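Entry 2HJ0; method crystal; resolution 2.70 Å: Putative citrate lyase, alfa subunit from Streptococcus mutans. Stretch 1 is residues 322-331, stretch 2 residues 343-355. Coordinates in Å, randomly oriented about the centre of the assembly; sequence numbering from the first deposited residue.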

# COMPACT_ATOMS: atom_id res chain seq x y z
N VAL A 322 9.58 -22.75 10.45
CA VAL A 322 9.54 -21.82 9.34
C VAL A 322 9.52 -20.43 9.96
O VAL A 322 8.66 -20.10 10.78
CB VAL A 322 8.28 -22.07 8.42
CG1 VAL A 322 7.00 -21.92 9.22
CG2 VAL A 322 8.30 -21.11 7.25
N ASP A 323 10.50 -19.62 9.58
CA ASP A 323 10.65 -18.29 10.13
C ASP A 323 9.50 -17.32 9.87
O ASP A 323 8.98 -16.72 10.80
CB ASP A 323 11.95 -17.66 9.64
CG ASP A 323 12.31 -16.44 10.44
OD1 ASP A 323 12.57 -16.61 11.65
OD2 ASP A 323 12.32 -15.32 9.88
N LYS A 324 9.12 -17.14 8.61
CA LYS A 324 8.04 -16.23 8.28
C LYS A 324 7.04 -16.93 7.40
O LYS A 324 7.29 -18.04 6.93
CB LYS A 324 8.57 -15.03 7.52
CG LYS A 324 9.58 -14.21 8.25
CD LYS A 324 8.91 -13.18 9.12
CE LYS A 324 9.94 -12.23 9.70
NZ LYS A 324 10.78 -11.60 8.65
N ILE A 325 5.92 -16.29 7.15
CA ILE A 325 4.90 -16.85 6.29
C ILE A 325 4.13 -15.72 5.58
O ILE A 325 3.56 -14.83 6.23
CB ILE A 325 3.95 -17.79 7.08
CG1 ILE A 325 2.64 -17.98 6.34
CG2 ILE A 325 3.65 -17.21 8.43
CD1 ILE A 325 1.69 -18.79 7.17
N LEU A 326 4.18 -15.74 4.25
CA LEU A 326 3.50 -14.74 3.42
C LEU A 326 2.15 -15.32 3.01
O LEU A 326 2.08 -16.41 2.46
CB LEU A 326 4.35 -14.40 2.19
CG LEU A 326 5.80 -14.03 2.52
CD1 LEU A 326 6.54 -13.69 1.24
CD2 LEU A 326 5.83 -12.87 3.48
N ASP A 327 1.09 -14.57 3.28
CA ASP A 327 -0.28 -15.03 3.04
C ASP A 327 -1.10 -14.20 2.05
O ASP A 327 -1.34 -13.01 2.27
CB ASP A 327 -1.01 -15.05 4.40
CG ASP A 327 -2.34 -15.77 4.36
OD1 ASP A 327 -3.00 -15.76 3.31
OD2 ASP A 327 -2.72 -16.33 5.40
N VAL A 328 -1.56 -14.84 0.98
CA VAL A 328 -2.38 -14.13 0.01
C VAL A 328 -3.83 -14.59 0.16
O VAL A 328 -4.76 -13.93 -0.30
CB VAL A 328 -1.92 -14.40 -1.43
CG1 VAL A 328 -2.30 -15.81 -1.87
CG2 VAL A 328 -2.52 -13.36 -2.35
N GLN A 329 -4.01 -15.72 0.81
CA GLN A 329 -5.33 -16.25 1.05
C GLN A 329 -5.32 -17.36 2.10
O GLN A 329 -4.45 -18.23 2.09
CB GLN A 329 -5.93 -16.77 -0.25
CG GLN A 329 -7.04 -17.73 -0.02
CD GLN A 329 -7.71 -18.15 -1.29
OE1 GLN A 329 -7.05 -18.39 -2.31
NE2 GLN A 329 -9.04 -18.23 -1.25
N ASP A 330 -6.29 -17.33 3.00
CA ASP A 330 -6.37 -18.34 4.04
C ASP A 330 -7.37 -19.40 3.65
O ASP A 330 -8.38 -19.09 3.01
CB ASP A 330 -6.80 -17.71 5.35
CG ASP A 330 -5.75 -16.80 5.91
OD1 ASP A 330 -6.05 -15.61 6.12
OD2 ASP A 330 -4.62 -17.29 6.12
N PHE A 331 -7.11 -20.64 4.04
CA PHE A 331 -7.99 -21.74 3.71
C PHE A 331 -8.71 -22.39 4.91
O PHE A 331 -9.29 -23.47 4.79
CB PHE A 331 -7.22 -22.79 2.92
CG PHE A 331 -7.12 -22.49 1.45
CD1 PHE A 331 -7.94 -23.14 0.53
CD2 PHE A 331 -6.22 -21.54 0.97
CE1 PHE A 331 -7.85 -22.85 -0.83
CE2 PHE A 331 -6.13 -21.25 -0.39
CZ PHE A 331 -6.95 -21.91 -1.29
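Stretch 2 343-355: AEKHYEIDANMYA

Stretch 2 lies beside stretch 1 as a neighbouring parallel β-strand, then leaves it through a short loop and enters a helix. Strand 346-348 runs along strand 324-327 in the same N-to-C direction, with their axes 4.7 Å apart at closest approach and crossing at -24°. The register advances one residue for one: I325 pairs with H346, L326 with Y347 and D327 with E348, at CA-CA separations of 4.8, 5.0 and 4.9 Å. Side chains of I325, H346, D327 and E348 start on one face of the sheet, those of L326 and Y347 on the other.

The backbone bonding follows the parallel rule, in which alternate residues of one strand spend both N and O on the same neighbour. I325 N donates to K345 O at 2.8 Å, a weak bond with an angle of 130°, and I325 O accepts from Y347 N at 2.9 Å. Two residues on, D327 N donates to Y347 O at 2.8 Å and D327 O accepts from I349 N at 3.0 Å, both at 161°. Y347 therefore answers two residues of stretch 1, its N serving I325 and its O serving D327. The same carbonyls also face CA-H groups: H346 CA lies 3.4 Å from I325 O, and L326 CA lies 3.5 Å from Y347 O.

Before the strand pairing begins, K345 reaches back to D323. Its chi angles of m, m, m and t place NZ 3.2 Å from D323 O and 3.3 Å from D323 OD1; both hydrogen bonds are weak, the second forming part of a salt bridge. One ammonium group thus serves a backbone carbonyl and a carboxylate of the same residue, where stretch 1 turns its corner.

On the face shared by I325, H346 and D327, the buried imidazole is met from two directions. I325 CD1 sits over the ring, 3.7 Å from the H346 centroid and 14° off its normal, a CH-pi contact. At the ring edge, H346 NE2 donates to D327 OD2 at 2.9 Å, although the modelled position of that oxygen is less sure. H346 ND1 is satisfied elsewhere in the structure, so both ring nitrogens have partners.

The opposite face is apolar at the interface: L326 CD2 approaches Y347 CB at 4.3 Å, and L326 CB lies 4.1 Å from I349 CD1. Y347 starts on this face but its end leads away, and its OH is bonded elsewhere.

Past the strand, V328 takes over. Its CB is 4.1 Å from I349 CG1, its CG2 is 4.0 Å from Y354 CB, and its CG1 lies 4.1 Å from the centroid of the Y354 ring, over the face. A compact branched side chain thus packs against both the loop and the first turn of the helix. D350 points away from stretch 1 and works within its own stretch as the N-cap: D350 OD1 accepts from M353 N at 2.6 Å, while D350 O accepts from Y354 N at 3.1 Å.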

# COMPACT_ATOMS: atom_id res chain seq x y z
N ALA A 343 1.49 -11.71 14.37
CA ALA A 343 1.82 -10.56 13.54
C ALA A 343 3.28 -10.52 13.13
O ALA A 343 4.13 -11.07 13.82
CB ALA A 343 1.45 -9.27 14.26
N GLU A 344 3.55 -9.86 12.01
CA GLU A 344 4.90 -9.72 11.45
C GLU A 344 5.44 -11.05 10.91
O GLU A 344 5.91 -11.10 9.78
CB GLU A 344 5.87 -9.13 12.49
CG GLU A 344 6.84 -10.13 13.10
CD GLU A 344 7.05 -9.90 14.58
OE1 GLU A 344 7.89 -10.61 15.18
OE2 GLU A 344 6.37 -9.00 15.14
N LYS A 345 5.34 -12.11 11.71
CA LYS A 345 5.81 -13.44 11.32
C LYS A 345 4.85 -14.04 10.30
O LYS A 345 5.22 -14.91 9.51
CB LYS A 345 5.89 -14.35 12.55
CG LYS A 345 6.76 -13.82 13.67
CD LYS A 345 8.24 -14.08 13.45
CE LYS A 345 8.60 -15.53 13.76
NZ LYS A 345 10.08 -15.78 13.60
N HIS A 346 3.61 -13.60 10.33
CA HIS A 346 2.59 -14.07 9.39
C HIS A 346 2.08 -12.78 8.74
O HIS A 346 1.25 -12.07 9.32
CB HIS A 346 1.47 -14.80 10.14
CG HIS A 346 0.48 -15.48 9.25
ND1 HIS A 346 -0.45 -16.38 9.72
CD2 HIS A 346 0.26 -15.38 7.91
CE1 HIS A 346 -1.20 -16.80 8.72
NE2 HIS A 346 -0.79 -16.21 7.61
N TYR A 347 2.60 -12.48 7.54
CA TYR A 347 2.26 -11.24 6.83
C TYR A 347 1.31 -11.35 5.64
O TYR A 347 1.38 -12.28 4.85
CB TYR A 347 3.55 -10.55 6.35
CG TYR A 347 3.58 -9.06 6.60
CD1 TYR A 347 3.71 -8.56 7.89
CD2 TYR A 347 3.48 -8.15 5.54
CE1 TYR A 347 3.76 -7.18 8.13
CE2 TYR A 347 3.52 -6.76 5.76
CZ TYR A 347 3.66 -6.29 7.06
OH TYR A 347 3.71 -4.93 7.30
N GLU A 348 0.44 -10.36 5.52
CA GLU A 348 -0.54 -10.31 4.45
C GLU A 348 0.04 -9.64 3.20
O GLU A 348 0.72 -8.61 3.29
CB GLU A 348 -1.77 -9.56 4.94
CG GLU A 348 -2.86 -9.31 3.91
CD GLU A 348 -3.98 -8.44 4.46
OE1 GLU A 348 -5.17 -8.84 4.33
OE2 GLU A 348 -3.68 -7.36 5.02
N ILE A 349 -0.21 -10.22 2.03
CA ILE A 349 0.30 -9.66 0.78
C ILE A 349 -0.77 -9.66 -0.31
O ILE A 349 -1.58 -10.59 -0.39
CB ILE A 349 1.52 -10.46 0.26
CG1 ILE A 349 1.07 -11.89 -0.08
CG2 ILE A 349 2.64 -10.44 1.29
CD1 ILE A 349 2.10 -12.72 -0.83
N ASP A 350 -0.76 -8.63 -1.14
CA ASP A 350 -1.71 -8.51 -2.25
C ASP A 350 -1.30 -9.48 -3.35
O ASP A 350 -0.13 -9.84 -3.48
CB ASP A 350 -1.71 -7.08 -2.80
CG ASP A 350 -0.38 -6.69 -3.44
OD1 ASP A 350 -0.10 -7.12 -4.58
OD2 ASP A 350 0.39 -5.96 -2.81
N ALA A 351 -2.26 -9.88 -4.16
CA ALA A 351 -2.01 -10.82 -5.26
C ALA A 351 -0.92 -10.36 -6.22
O ALA A 351 -0.26 -11.19 -6.85
CB ALA A 351 -3.30 -11.09 -6.03
N ASN A 352 -0.72 -9.05 -6.37
CA ASN A 352 0.30 -8.57 -7.28
C ASN A 352 1.67 -8.90 -6.74
O ASN A 352 2.51 -9.47 -7.44
CB ASN A 352 0.19 -7.07 -7.51
CG ASN A 352 1.12 -6.59 -8.63
OD1 ASN A 352 0.94 -6.95 -9.81
ND2 ASN A 352 2.12 -5.79 -8.28
N MSE A 353 1.92 -8.54 -5.49
CA MSE A 353 3.22 -8.84 -4.89
C MSE A 353 3.41 -10.35 -4.89
O MSE A 353 4.55 -10.85 -4.90
CB MSE A 353 3.28 -8.33 -3.46
CG MSE A 353 4.66 -8.47 -2.86
SE MSE A 353 4.68 -7.74 -1.09
CE MSE A 353 5.87 -8.97 -0.25
N TYR A 354 2.29 -11.06 -4.88
CA TYR A 354 2.26 -12.51 -4.85
C TYR A 354 2.77 -13.21 -6.10
O TYR A 354 3.83 -13.82 -6.07
CB TYR A 354 0.84 -13.02 -4.53
CG TYR A 354 0.70 -14.53 -4.60
CD1 TYR A 354 1.63 -15.36 -3.98
CD2 TYR A 354 -0.33 -15.13 -5.32
CE1 TYR A 354 1.55 -16.74 -4.08
CE2 TYR A 354 -0.42 -16.53 -5.43
CZ TYR A 354 0.53 -17.33 -4.81
OH TYR A 354 0.50 -18.71 -4.92
N ALA A 355 2.04 -13.10 -7.21
CA ALA A 355 2.47 -13.83 -8.40
C ALA A 355 2.42 -13.13 -9.75
O ALA A 355 2.24 -13.78 -10.78
CB ALA A 355 1.70 -15.12 -8.47